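Local coordinates for ketol-acid reductoisomerase (uncultured archaeon GZfos26G2, PDB 4XDY), which catalyses the Mg-dependent alkyl migration and NADH-preferring reduction of (S)-2-acetolactate to (R)-2,3-dihydroxyisovalerate in branched-chain amino acid biosynthesis, at the NAI/HIO site. Sequence-based numbering; all coordinates share one arbitrary frame. Chains: chain A/B, Ketol-acid reductoisomerase.

The NAI/HIO site. Residues chain A 23-27, 46, 50, 55, 57, 84-87, 93, 112, 136, 195, 199; chain B 235, 239, 254-256, 259. With NAI (1,4-dihydronicotinamide adenine dinucleotide), chain E; HIO (N-hydroxy-N-isopropyloxamic acid), chain F; MG (magnesium ion), chain C; MG (magnesium ion), chain D.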
loop_
_atom_site.group_PDB
_atom_site.type_symbol
_atom_site.label_atom_id
_atom_site.label_comp_id
_atom_site.label_asym_id
_atom_site.label_seq_id
_atom_site.Cartn_x
_atom_site.Cartn_y
_atom_site.Cartn_z
ATOM N N GLY A 23 0.879 10.134 -27.160
ATOM C CA GLY A 23 0.348 10.484 -25.830
ATOM C C GLY A 23 1.357 10.639 -24.774
ATOM O O GLY A 23 1.984 9.666 -24.382
ATOM N N TYR A 24 1.522 11.837 -24.215
ATOM C CA TYR A 24 2.447 12.062 -23.172
ATOM C C TYR A 24 1.749 12.245 -21.844
ATOM O O TYR A 24 1.942 13.281 -21.227
ATOM C CB TYR A 24 3.310 13.335 -23.494
ATOM C CG TYR A 24 4.580 13.566 -22.753
ATOM C CD1 TYR A 24 5.740 12.878 -23.063
ATOM C CD2 TYR A 24 4.681 14.564 -21.794
ATOM C CE1 TYR A 24 6.926 13.095 -22.411
ATOM C CE2 TYR A 24 5.880 14.809 -21.121
ATOM C CZ TYR A 24 7.034 14.093 -21.467
ATOM O OH TYR A 24 8.233 14.263 -20.825
ATOM N N GLY A 25 1.031 11.220 -21.355
ATOM C CA GLY A 25 0.326 11.242 -20.087
ATOM C C GLY A 25 1.027 10.322 -19.104
ATOM O O GLY A 25 2.252 10.270 -19.071
ATOM N N ALA A 26 0.283 9.626 -18.243
ATOM C CA ALA A 26 0.964 8.931 -17.109
ATOM C C ALA A 26 2.011 7.960 -17.674
ATOM O O ALA A 26 3.161 7.932 -17.210
ATOM C CB ALA A 26 -0.076 8.144 -16.309
ATOM N N GLN A 27 1.600 7.147 -18.640
ATOM C CA GLN A 27 2.498 6.165 -19.238
ATOM C C GLN A 27 3.473 6.775 -20.288
ATOM O O GLN A 27 4.642 6.429 -20.281
ATOM C CB GLN A 27 1.726 4.996 -19.820
ATOM C CG GLN A 27 1.200 4.007 -18.756
ATOM C CD GLN A 27 2.264 3.368 -17.882
ATOM O OE1 GLN A 27 2.031 3.079 -16.688
ATOM N NE2 GLN A 27 3.396 3.139 -18.444
ATOM N N GLU A 46 1.727 14.094 -30.262
ATOM C CA GLU A 46 0.717 14.693 -29.392
ATOM C C GLU A 46 -0.154 15.614 -30.179
ATOM O O GLU A 46 0.027 15.735 -31.399
ATOM C CB GLU A 46 1.360 15.387 -28.183
ATOM C CG GLU A 46 1.252 14.593 -26.883
ATOM C CD GLU A 46 -0.154 14.465 -26.272
ATOM O OE1 GLU A 46 -1.126 14.908 -26.883
ATOM O OE2 GLU A 46 -0.294 13.768 -25.194
ATOM N N LEU A 50 -6.493 20.579 -27.295
ATOM C CA LEU A 50 -7.545 19.644 -26.973
ATOM C C LEU A 50 -8.706 20.396 -26.293
ATOM O O LEU A 50 -8.438 21.213 -25.411
ATOM C CB LEU A 50 -6.965 18.565 -26.029
ATOM C CG LEU A 50 -6.318 17.337 -26.688
ATOM C CD1 LEU A 50 -5.981 16.377 -25.545
ATOM C CD2 LEU A 50 -7.210 16.644 -27.726
ATOM N N ASN A 55 -3.148 21.967 -25.035
ATOM C CA ASN A 55 -2.950 20.710 -24.305
ATOM C C ASN A 55 -1.691 20.784 -23.469
ATOM O O ASN A 55 -0.607 20.875 -24.003
ATOM C CB ASN A 55 -2.880 19.565 -25.320
ATOM C CG ASN A 55 -2.658 18.213 -24.657
ATOM O OD1 ASN A 55 -2.729 18.111 -23.434
ATOM N ND2 ASN A 55 -2.389 17.174 -25.467
ATOM N N SER A 57 -0.004 18.498 -22.052
ATOM C CA SER A 57 0.892 17.381 -22.336
ATOM C C SER A 57 1.832 17.716 -23.520
ATOM O O SER A 57 3.039 17.397 -23.491
ATOM C CB SER A 57 0.039 16.167 -22.688
ATOM O OG SER A 57 -0.731 15.815 -21.556
ATOM N N LEU A 84 0.152 5.253 -26.457
ATOM C CA LEU A 84 -0.050 5.513 -25.018
ATOM C C LEU A 84 -1.089 6.642 -24.802
ATOM O O LEU A 84 -0.984 7.419 -23.894
ATOM C CB LEU A 84 1.259 5.737 -24.301
ATOM C CG LEU A 84 2.239 4.567 -24.256
ATOM C CD1 LEU A 84 3.567 4.913 -23.613
ATOM C CD2 LEU A 84 1.608 3.351 -23.584
ATOM N N LEU A 85 -2.111 6.596 -25.652
ATOM C CA LEU A 85 -3.272 7.391 -25.530
ATOM C C LEU A 85 -4.315 6.646 -24.660
ATOM O O LEU A 85 -4.292 5.442 -24.562
ATOM C CB LEU A 85 -3.836 7.659 -26.916
ATOM C CG LEU A 85 -2.968 8.521 -27.831
ATOM C CD1 LEU A 85 -3.355 8.331 -29.285
ATOM C CD2 LEU A 85 -3.061 9.972 -27.476
ATOM N N PRO A 86 -5.325 7.362 -24.123
ATOM C CA PRO A 86 -6.411 6.647 -23.405
ATOM C C PRO A 86 -7.019 5.571 -24.246
ATOM O O PRO A 86 -7.262 5.756 -25.445
ATOM C CB PRO A 86 -7.428 7.786 -23.074
ATOM C CG PRO A 86 -6.609 9.045 -23.057
ATOM C CD PRO A 86 -5.565 8.803 -24.184
ATOM N N ASP A 87 -7.297 4.407 -23.670
ATOM C CA ASP A 87 -7.845 3.284 -24.437
ATOM C C ASP A 87 -9.064 3.673 -25.258
ATOM O O ASP A 87 -9.235 3.244 -26.397
ATOM C CB ASP A 87 -8.188 2.061 -23.585
ATOM C CG ASP A 87 -6.986 1.560 -22.815
ATOM O OD1 ASP A 87 -6.034 1.027 -23.487
ATOM O OD2 ASP A 87 -6.915 1.772 -21.579
ATOM N N ILE A 93 -8.333 7.708 -33.232
ATOM C CA ILE A 93 -7.095 8.336 -33.502
ATOM C C ILE A 93 -6.236 7.392 -34.389
ATOM O O ILE A 93 -5.598 7.813 -35.359
ATOM C CB ILE A 93 -6.375 8.735 -32.206
ATOM C CG1 ILE A 93 -7.175 9.877 -31.542
ATOM C CG2 ILE A 93 -5.016 9.248 -32.547
ATOM C CD1 ILE A 93 -6.653 10.280 -30.218
ATOM N N HIS A 112 -1.443 -1.930 -23.098
ATOM C CA HIS A 112 -2.584 -2.672 -22.576
ATOM C C HIS A 112 -3.195 -3.312 -23.804
ATOM O O HIS A 112 -3.351 -2.613 -24.856
ATOM C CB HIS A 112 -3.581 -1.691 -21.955
ATOM C CG HIS A 112 -4.790 -2.325 -21.346
ATOM N ND1 HIS A 112 -4.809 -3.579 -20.711
ATOM C CD2 HIS A 112 -6.064 -1.845 -21.273
ATOM C CE1 HIS A 112 -6.034 -3.779 -20.216
ATOM N NE2 HIS A 112 -6.801 -2.736 -20.542
ATOM N N ALA A 136 2.182 -1.334 -13.288
ATOM C CA ALA A 136 2.534 -0.194 -12.493
ATOM C C ALA A 136 1.873 1.069 -13.019
ATOM O O ALA A 136 1.770 1.278 -14.232
ATOM C CB ALA A 136 4.014 0.041 -12.502
ATOM N N ASP A 195 -5.385 -7.769 -16.289
ATOM C CA ASP A 195 -5.192 -6.323 -15.988
ATOM C C ASP A 195 -6.519 -5.688 -15.558
ATOM O O ASP A 195 -6.586 -5.013 -14.551
ATOM C CB ASP A 195 -4.633 -5.605 -17.195
ATOM C CG ASP A 195 -4.259 -4.164 -16.866
ATOM O OD1 ASP A 195 -3.209 -3.979 -16.219
ATOM O OD2 ASP A 195 -5.102 -3.290 -17.184
ATOM N N GLU A 199 -7.293 -4.329 -11.662
ATOM C CA GLU A 199 -7.584 -2.956 -11.326
ATOM C C GLU A 199 -9.021 -2.882 -10.725
ATOM O O GLU A 199 -9.239 -2.077 -9.802
ATOM C CB GLU A 199 -7.376 -2.013 -12.526
ATOM C CG GLU A 199 -8.277 -2.231 -13.683
ATOM C CD GLU A 199 -7.717 -1.788 -15.044
ATOM O OE1 GLU A 199 -6.462 -1.638 -15.209
ATOM O OE2 GLU A 199 -8.557 -1.523 -15.949
ATOM N N GLU B 235 2.000 -4.723 -7.311
ATOM C CA GLU B 235 1.502 -3.440 -7.759
ATOM C C GLU B 235 0.689 -2.724 -6.648
ATOM O O GLU B 235 0.568 -1.491 -6.728
ATOM C CB GLU B 235 0.648 -3.594 -9.026
ATOM C CG GLU B 235 0.364 -2.249 -9.669
ATOM C CD GLU B 235 -0.203 -2.313 -11.071
ATOM O OE1 GLU B 235 -0.285 -3.409 -11.660
ATOM O OE2 GLU B 235 -0.617 -1.212 -11.556
ATOM N N ILE B 239 0.171 1.548 -6.091
ATOM C CA ILE B 239 -1.129 2.220 -6.083
ATOM C C ILE B 239 -1.377 2.859 -4.726
ATOM O O ILE B 239 -1.793 4.069 -4.661
ATOM C CB ILE B 239 -2.254 1.240 -6.433
ATOM C CG1 ILE B 239 -2.045 0.681 -7.838
ATOM C CG2 ILE B 239 -3.592 1.865 -6.193
ATOM C CD1 ILE B 239 -2.034 1.740 -8.901
ATOM N N VAL B 254 -3.860 9.273 -12.044
ATOM C CA VAL B 254 -2.666 8.633 -12.639
ATOM C C VAL B 254 -3.039 7.344 -13.363
ATOM O O VAL B 254 -2.534 7.056 -14.430
ATOM C CB VAL B 254 -1.598 8.347 -11.549
ATOM C CG1 VAL B 254 -0.484 7.523 -12.121
ATOM C CG2 VAL B 254 -1.059 9.656 -10.984
ATOM N N ILE B 255 -3.977 6.598 -12.804
ATOM C CA ILE B 255 -4.404 5.343 -13.439
ATOM C C ILE B 255 -5.172 5.704 -14.727
ATOM O O ILE B 255 -5.580 6.861 -14.922
ATOM C CB ILE B 255 -5.324 4.476 -12.550
ATOM C CG1 ILE B 255 -6.722 5.141 -12.366
ATOM C CG2 ILE B 255 -4.622 4.098 -11.282
ATOM C CD1 ILE B 255 -7.637 4.341 -11.471
ATOM N N SER B 256 -5.333 4.736 -15.590
ATOM C CA SER B 256 -6.041 4.998 -16.825
ATOM C C SER B 256 -7.477 5.334 -16.605
ATOM O O SER B 256 -8.066 4.906 -15.613
ATOM C CB SER B 256 -5.926 3.843 -17.797
ATOM O OG SER B 256 -6.683 2.713 -17.400
ATOM N N ALA B 259 -9.248 2.064 -16.072
ATOM C CA ALA B 259 -9.139 1.581 -14.689
ATOM C C ALA B 259 -10.030 2.372 -13.765
ATOM O O ALA B 259 -10.582 1.824 -12.799
ATOM C CB ALA B 259 -7.736 1.714 -14.226
HETATM P PA NAI E . -3.618 9.307 -20.478
HETATM O O1A NAI E . -5.099 9.278 -20.068
HETATM O O2A NAI E . -2.608 9.800 -19.537
HETATM O O5B NAI E . -3.602 9.984 -21.941
HETATM C C5B NAI E . -2.331 10.280 -22.588
HETATM C C4B NAI E . -2.447 11.668 -23.288
HETATM O O4B NAI E . -3.389 11.479 -24.338
HETATM C C3B NAI E . -3.000 12.863 -22.467
HETATM O O3B NAI E . -1.949 13.329 -21.619
HETATM C C2B NAI E . -3.462 13.809 -23.555
HETATM O O2B NAI E . -2.360 14.641 -23.926
HETATM C C1B NAI E . -3.817 12.819 -24.694
HETATM N N9A NAI E . -5.251 12.781 -24.925
HETATM C C8A NAI E . -6.197 12.664 -23.900
HETATM N N7A NAI E . -7.412 12.664 -24.433
HETATM C C5A NAI E . -7.254 12.814 -25.775
HETATM C C6A NAI E . -8.153 12.934 -26.908
HETATM N N6A NAI E . -9.485 12.905 -26.758
HETATM N N1A NAI E . -7.647 13.029 -28.166
HETATM C C2A NAI E . -6.313 13.087 -28.363
HETATM N N3A NAI E . -5.412 12.989 -27.402
HETATM C C4A NAI E . -5.827 12.868 -26.088
HETATM O O3 NAI E . -3.233 7.721 -20.915
HETATM P PN NAI E . -2.585 6.625 -19.842
HETATM O O1N NAI E . -3.456 6.529 -18.606
HETATM O O2N NAI E . -1.168 6.992 -19.701
HETATM O O5D NAI E . -2.928 5.338 -20.695
HETATM C C5D NAI E . -2.096 5.022 -21.861
HETATM C C4D NAI E . -2.145 3.487 -22.191
HETATM O O4D NAI E . -1.391 2.893 -21.114
HETATM C C3D NAI E . -3.512 2.833 -22.127
HETATM O O3D NAI E . -3.591 1.768 -23.082
HETATM C C2D NAI E . -3.634 2.253 -20.697
HETATM O O2D NAI E . -4.559 1.184 -20.518
HETATM C C1D NAI E . -2.197 1.836 -20.465
HETATM N N1N NAI E . -1.701 1.716 -19.090
HETATM C C2N NAI E . -1.806 2.785 -18.272
HETATM C C3N NAI E . -1.341 2.738 -17.006
HETATM C C7N NAI E . -1.374 3.922 -16.203
HETATM O O7N NAI E . -2.133 4.930 -16.351
HETATM N N7N NAI E . -0.354 4.020 -15.388
HETATM C C4N NAI E . -0.708 1.517 -16.553
HETATM C C5N NAI E . -0.433 0.514 -17.535
HETATM C C6N NAI E . -0.978 0.645 -18.773
HETATM C C1 HIO F . -4.411 1.081 -15.502
HETATM O O11 HIO F . -5.225 0.739 -16.401
HETATM O O12 HIO F . -4.120 2.253 -15.098
HETATM C C2 HIO F . -3.661 -0.142 -14.972
HETATM O O2 HIO F . -3.700 -1.192 -15.664
HETATM N N3 HIO F . -3.088 -0.183 -13.783
HETATM O O3 HIO F . -2.109 -1.233 -13.503
HETATM C C4 HIO F . -3.314 0.788 -12.756
HETATM C C41 HIO F . -3.644 0.052 -11.451
HETATM C C42 HIO F . -2.047 1.633 -12.688
HETATM MG MG MG C . -5.292 -1.263 -16.838
HETATM MG MG MG D . -2.643 -2.680 -14.796
HETATM O O HOH W 1 -7.033 -1.118 -17.960
HETATM O O HOH W 2 -4.085 -0.922 -18.601
HETATM O O HOH W 3 -4.297 -3.346 -13.665
HETATM O O HOH W 4 -1.021 -2.391 -16.244
HETATM O O HOH W 5 -1.427 -4.226 -13.852
HETATM O O HOH W 6 0.304 8.385 -21.691
HETATM O O HOH W 7 -3.585 8.477 -16.725
HETATM O O HOH W 8 -2.861 13.597 -28.500
#
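A:Asp195 holds CG anti to its backbone N (chi1 -173°), which sets its carboxylate between the two magnesium ions. OD1 binds MG of chain D and OD2 binds MG of chain C. HIO O2 bridges the same pair, and MG of chain C lies 3.6 Å from MG of chain D. Each ion is near octahedral with waters. A:Glu199 takes the crowded first torsion (chi1 64°), then extends, and A:Glu199 OE1 reaches MG of chain C at 2.0 Å. Its other oxygen, OE2, holds water 1 on that metal.

The active site is shared by both subunits of the homodimer. B:Ser256 also has a crowded first torsion (chi1 72°). B:Ser256 OG donates to HIO O11 at 2.6 Å and its backbone N to HIO O12, gripping the carboxylate of this substrate-like ligand. OG in turn accepts from B:Ala259 N. B:Glu235 comes in extended. B:Glu235 OE2 lies 2.5 Å from the N-hydroxyl O3 of HIO, close enough for a hydrogen bond if one of the two oxygens carries a proton. Its OE1 holds water 5 on MG of chain D.

NAI lies along the Rossmann glycine-rich loop, GxGxxG. A:Gln27 bends at chi2 and lays CG over the face of the dihydronicotinamide ring, while its backbone N donates to phosphate oxygen O2N. A:Asp87 clasps the nicotinamide ribose: OD2 accepts from O2D through its syn lone pair, and OD1 is met by O3D from above the carboxylate plane. An alanine here would probably loosen this ribose, since both carboxylate bonds would go.

At the adenosine end, A:Leu50 puts its two methyls over the adenine face, CD1 on the five-membered ring and CD2 on the six-membered ring. A:Glu46 probably contributes to the NADH preference, since its carboxylate would be likely to repel a 2'-phosphate. A:Glu46 OE2 accepts from A:Tyr24 N on its anti lone pair, and the ribose 2'-hydroxyl NAI O2B meets it from above the carboxylate plane at 2.6 Å.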